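Local coordinates for pterin-4-alpha-carbinolamine dehydratase MoaB2 (Mycobacterium marinum, PDB 3RFQ) that catalyses pterin-4-alpha-carbinolamine dehydration and, as a MogA/MoaB-family protein, probably binds molybdopterin during molybdenum cofactor biosynthesis, at the sodium ion site and the interface of chains A and B. Residues are numbered along the deposited sequence; one frame, centred on the assembly and turned at random. Chains: chain A/B, Pterin-4-alpha-carbinolamine dehydratase MoaB2.

Contact 1 and contact 2 lie about 11 Å apart, measured between the centres of their C-alpha atoms, along one two-fold symmetric interface of chains A and B. Helix 160-181 of both chains runs through both. A:Asp165 and B:Asp165 face the ion of contact 1, while the preceding residue, A:Arg164 or B:Arg164, belongs to contact 2. Contact 1 adds helix 120-132, and contact 2 adds helix 51-60 of chain B. The pair of sites therefore joins the chains by a shared ion near the symmetry axis and by charged side chains beside it, within an assembly of six copies that may be the biological one.

Contact 1: the sodium ion site. Residues chain A 129, 165, 169; chain B 129, 165, 169. With NA (sodium ion), chain C.
Two pairs of helices, one from each chain, close round the sodium ion, and each pair contributes a serine from helix 120-132 and an aspartate from helix 160-181. The site has no chelating loop: the ion lies between the chains, and its protein ligands are the tips of short side chains. The hydroxyl OG of A:Ser129 binds NA at 2.7 Å and OG of B:Ser129 at 2.5 Å. In both serines OG is anti to the backbone N (chi1 178° in chain A), which carries the hydroxyl off the helix toward the ion. The aspartates extend likewise, with CG anti to N (chi1 -172° in chain A). Their carboxylate OD1 atoms also bind the ion, that of A:Asp165 at 3.0 Å from NA and that of B:Asp165 at 2.8 Å.

Within each chain the two ligands are coupled. A:Ser129 OG donates to A:Asp165 OD2 at 2.7 Å, and B:Ser129 OG to B:Asp165 OD2 likewise, on the syn lone pair, so each carboxylate binds the ion with one oxygen and fixes the serine with the other. The two carboxylates lie nearly parallel, 16° apart, with A:Asp165 OD1 and B:Asp165 OD1 separated by 4.0 Å; the cation both of them bind probably offsets their repulsion.

Three waters bring the observed coordination to at least seven. A:Thr169 and B:Thr169, one helical turn beyond the aspartates, act from the second shell: A:Thr169 OG1 contacts water 3 at 2.8 Å, and B:Thr169 OG1 similarly contacts water 2. Water 1 is held by the backbone O of A:Ser129 at 2.7 Å. The waters thus tie in neighbouring groups that do not touch the ion directly.

The sodium may come from purification or crystallisation, and no catalytic role follows from the coordinates. In the crystal it bridges acidic groups of chains A and B, so it probably steadies this interface, if the pairing is the biological one.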
loop_
_atom_site.group_PDB
_atom_site.type_symbol
_atom_site.label_atom_id
_atom_site.label_comp_id
_atom_site.label_asym_id
_atom_site.label_seq_id
_atom_site.Cartn_x
_atom_site.Cartn_y
_atom_site.Cartn_z
ATOM N N SER A 129 3.925 4.245 5.728
ATOM C CA SER A 129 4.184 3.219 6.729
ATOM C C SER A 129 3.491 3.520 8.078
ATOM O O SER A 129 2.894 2.641 8.717
ATOM C CB SER A 129 5.702 3.064 6.928
ATOM O OG SER A 129 5.895 2.108 7.920
ATOM N N ASP A 165 9.123 3.343 13.895
ATOM C CA ASP A 165 8.630 2.965 12.572
ATOM C C ASP A 165 9.310 3.827 11.493
ATOM O O ASP A 165 9.629 3.321 10.432
ATOM C CB ASP A 165 7.113 3.103 12.474
ATOM C CG ASP A 165 6.563 2.533 11.189
ATOM O OD1 ASP A 165 6.586 1.302 11.059
ATOM O OD2 ASP A 165 6.104 3.301 10.310
ATOM N N THR A 169 11.710 2.310 8.315
ATOM C CA THR A 169 11.477 2.695 6.920
ATOM C C THR A 169 12.706 3.382 6.318
ATOM O O THR A 169 13.054 3.137 5.164
ATOM C CB THR A 169 10.236 3.628 6.824
ATOM O OG1 THR A 169 9.065 2.875 7.176
ATOM C CG2 THR A 169 10.085 4.170 5.406
ATOM N N SER B 129 4.270 -4.636 5.273
ATOM C CA SER B 129 5.139 -3.636 5.883
ATOM C C SER B 129 6.621 -4.015 5.705
ATOM O O SER B 129 7.455 -3.155 5.434
ATOM C CB SER B 129 4.781 -3.512 7.358
ATOM O OG SER B 129 5.731 -2.739 8.024
ATOM N N ASP B 165 10.078 -4.248 13.025
ATOM C CA ASP B 165 8.997 -3.850 12.100
ATOM C C ASP B 165 7.704 -4.655 12.342
ATOM O O ASP B 165 6.607 -4.099 12.316
ATOM C CB ASP B 165 9.460 -3.992 10.639
ATOM C CG ASP B 165 8.511 -3.319 9.650
ATOM O OD1 ASP B 165 8.343 -2.071 9.683
ATOM O OD2 ASP B 165 7.911 -4.043 8.835
ATOM N N THR B 169 4.019 -3.117 13.502
ATOM C CA THR B 169 2.779 -3.468 12.795
ATOM C C THR B 169 1.774 -4.164 13.748
ATOM O O THR B 169 0.592 -3.828 13.750
ATOM C CB THR B 169 3.127 -4.345 11.561
ATOM O OG1 THR B 169 3.722 -3.508 10.550
ATOM C CG2 THR B 169 1.875 -5.062 11.001
HETATM NA NA NA C . 6.240 -0.430 8.695
HETATM O O HOH W 1 3.442 0.025 8.355
HETATM O O HOH W 2 5.528 -1.909 10.650
HETATM O O HOH W 3 8.236 0.520 8.512
#

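Contact 2: the interface of chains A and B. Residues chain A 160-161, 164; chain B 56-57, 60, 164, 171.
The backbone is helical at every residue of this patch, with helix 160-181 of chain A presenting A:Arg160, A:Tyr161 and A:Arg164 to helices 51-60 and 160-181 of chain B. A:Arg164 reaches out extended from CG to NE and meets B:Glu60, also extended beyond CG, tip to tip. The grip is side-on and bidentate: A:Arg164 NE donates to the syn lone pair of B:Glu60 OE2 at 2.7 Å (160° at the hydrogen), and A:Arg164 NH2 donates to B:Glu60 OE1 at 2.9 Å.

That OE1 is shared. A:Arg160, whose chain bends at chi2, crosses obliquely and donates from NE to B:Glu60 OE1 at 2.7 Å, arriving 46° out of the carboxylate plane. Two arginines thus hold one carboxylate, a setting likely to favour its ionised form. NH2 of A:Arg164 has a second acceptor, OE2 of B:Glu56, at 2.9 Å, so salt bridges join this guanidinium to glutamates one helical turn apart.

Packing supports the polar network. The methyl CD2 of B:Leu57 sits over the centre of one face of the A:Arg164 guanidinium, 3.4 Å from CZ, which probably helps to fix its rotation. Farther along, the amide of B:Asn171 lies nearly parallel to the A:Tyr161 ring (9° between planes), its ND2 above one face toward the rim and 3.6 Å from CZ, while B:Glu60 OE2 lies at the ring edge.

A:Arg164 and B:Arg164 bring like charges together, NH1 to NH1, at 3.7 Å. Waters 4 and 5 each bridge these two nitrogens, and water 5 also contacts OE2 of B:Glu56 at 2.9 Å.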
loop_
_atom_site.group_PDB
_atom_site.type_symbol
_atom_site.label_atom_id
_atom_site.label_comp_id
_atom_site.label_asym_id
_atom_site.label_seq_id
_atom_site.Cartn_x
_atom_site.Cartn_y
_atom_site.Cartn_z
ATOM N N ARG A 160 7.162 7.881 20.327
ATOM C CA ARG A 160 8.102 6.767 20.366
ATOM C C ARG A 160 7.862 5.778 19.222
ATOM O O ARG A 160 8.809 5.250 18.630
ATOM C CB ARG A 160 8.017 6.035 21.698
ATOM C CG ARG A 160 9.258 5.180 21.999
ATOM C CD ARG A 160 9.691 5.391 23.471
ATOM N NE ARG A 160 10.631 4.380 23.941
ATOM C CZ ARG A 160 11.924 4.615 24.142
ATOM N NH1 ARG A 160 12.423 5.843 23.946
ATOM N NH2 ARG A 160 12.710 3.631 24.569
ATOM N N TYR A 161 6.589 5.538 18.918
ATOM C CA TYR A 161 6.230 4.659 17.806
ATOM C C TYR A 161 6.624 5.290 16.475
ATOM O O TYR A 161 7.023 4.588 15.557
ATOM C CB TYR A 161 4.728 4.358 17.819
ATOM C CG TYR A 161 4.245 3.355 18.855
ATOM C CD1 TYR A 161 5.131 2.645 19.659
ATOM C CD2 TYR A 161 2.854 3.099 19.002
ATOM C CE1 TYR A 161 4.667 1.720 20.610
ATOM C CE2 TYR A 161 2.373 2.183 19.933
ATOM C CZ TYR A 161 3.288 1.499 20.746
ATOM O OH TYR A 161 2.822 0.584 21.682
ATOM N N ARG A 164 10.476 4.743 16.123
ATOM C CA ARG A 164 10.736 3.358 15.717
ATOM C C ARG A 164 10.361 3.029 14.261
ATOM O O ARG A 164 11.171 2.478 13.489
ATOM C CB ARG A 164 10.001 2.406 16.658
ATOM C CG ARG A 164 10.503 2.411 18.069
ATOM C CD ARG A 164 9.799 1.304 18.833
ATOM N NE ARG A 164 10.162 1.225 20.255
ATOM C CZ ARG A 164 11.362 0.866 20.721
ATOM N NH1 ARG A 164 12.366 0.558 19.893
ATOM N NH2 ARG A 164 11.556 0.802 22.030
ATOM N N GLU B 56 11.368 -5.989 25.622
ATOM C CA GLU B 56 11.354 -4.525 25.668
ATOM C C GLU B 56 10.177 -3.958 24.864
ATOM O O GLU B 56 9.416 -3.136 25.376
ATOM C CB GLU B 56 12.675 -3.949 25.153
ATOM C CG GLU B 56 12.672 -2.412 25.088
ATOM C CD GLU B 56 13.684 -1.834 24.105
ATOM O OE1 GLU B 56 14.677 -2.509 23.777
ATOM O OE2 GLU B 56 13.499 -0.687 23.674
ATOM N N LEU B 57 10.024 -4.414 23.614
ATOM C CA LEU B 57 8.940 -3.942 22.751
ATOM C C LEU B 57 7.554 -4.306 23.317
ATOM O O LEU B 57 6.670 -3.461 23.346
ATOM C CB LEU B 57 9.121 -4.418 21.309
ATOM C CG LEU B 57 10.383 -3.880 20.632
ATOM C CD1 LEU B 57 10.690 -4.586 19.291
ATOM C CD2 LEU B 57 10.328 -2.364 20.454
ATOM N N GLU B 60 6.826 -2.061 26.437
ATOM C CA GLU B 60 6.506 -0.718 25.931
ATOM C C GLU B 60 5.038 -0.610 25.497
ATOM O O GLU B 60 4.375 0.391 25.797
ATOM C CB GLU B 60 7.429 -0.360 24.766
ATOM C CG GLU B 60 7.405 1.108 24.368
ATOM C CD GLU B 60 8.507 1.453 23.383
ATOM O OE1 GLU B 60 9.583 1.899 23.838
ATOM O OE2 GLU B 60 8.296 1.284 22.162
ATOM N N ARG B 164 11.636 -5.783 14.804
ATOM C CA ARG B 164 11.291 -4.404 15.136
ATOM C C ARG B 164 10.051 -3.970 14.325
ATOM O O ARG B 164 9.090 -3.441 14.878
ATOM C CB ARG B 164 12.481 -3.454 14.871
ATOM C CG ARG B 164 13.658 -3.580 15.804
ATOM C CD ARG B 164 14.661 -2.414 15.579
ATOM N NE ARG B 164 15.843 -2.479 16.446
ATOM C CZ ARG B 164 15.868 -2.195 17.754
ATOM N NH1 ARG B 164 14.748 -1.856 18.404
ATOM N NH2 ARG B 164 17.017 -2.284 18.429
ATOM N N ASN B 171 1.424 -3.922 17.133
ATOM C CA ASN B 171 0.925 -3.147 18.297
ATOM C C ASN B 171 -0.596 -2.843 18.310
ATOM O O ASN B 171 -1.301 -3.287 19.210
ATOM C CB ASN B 171 1.699 -1.816 18.488
ATOM C CG ASN B 171 3.117 -2.014 19.015
ATOM O OD1 ASN B 171 3.374 -2.910 19.836
ATOM N ND2 ASN B 171 4.054 -1.187 18.518
HETATM O O HOH W 4 12.175 -0.584 17.195
HETATM O O HOH W 5 14.982 -0.739 21.127
#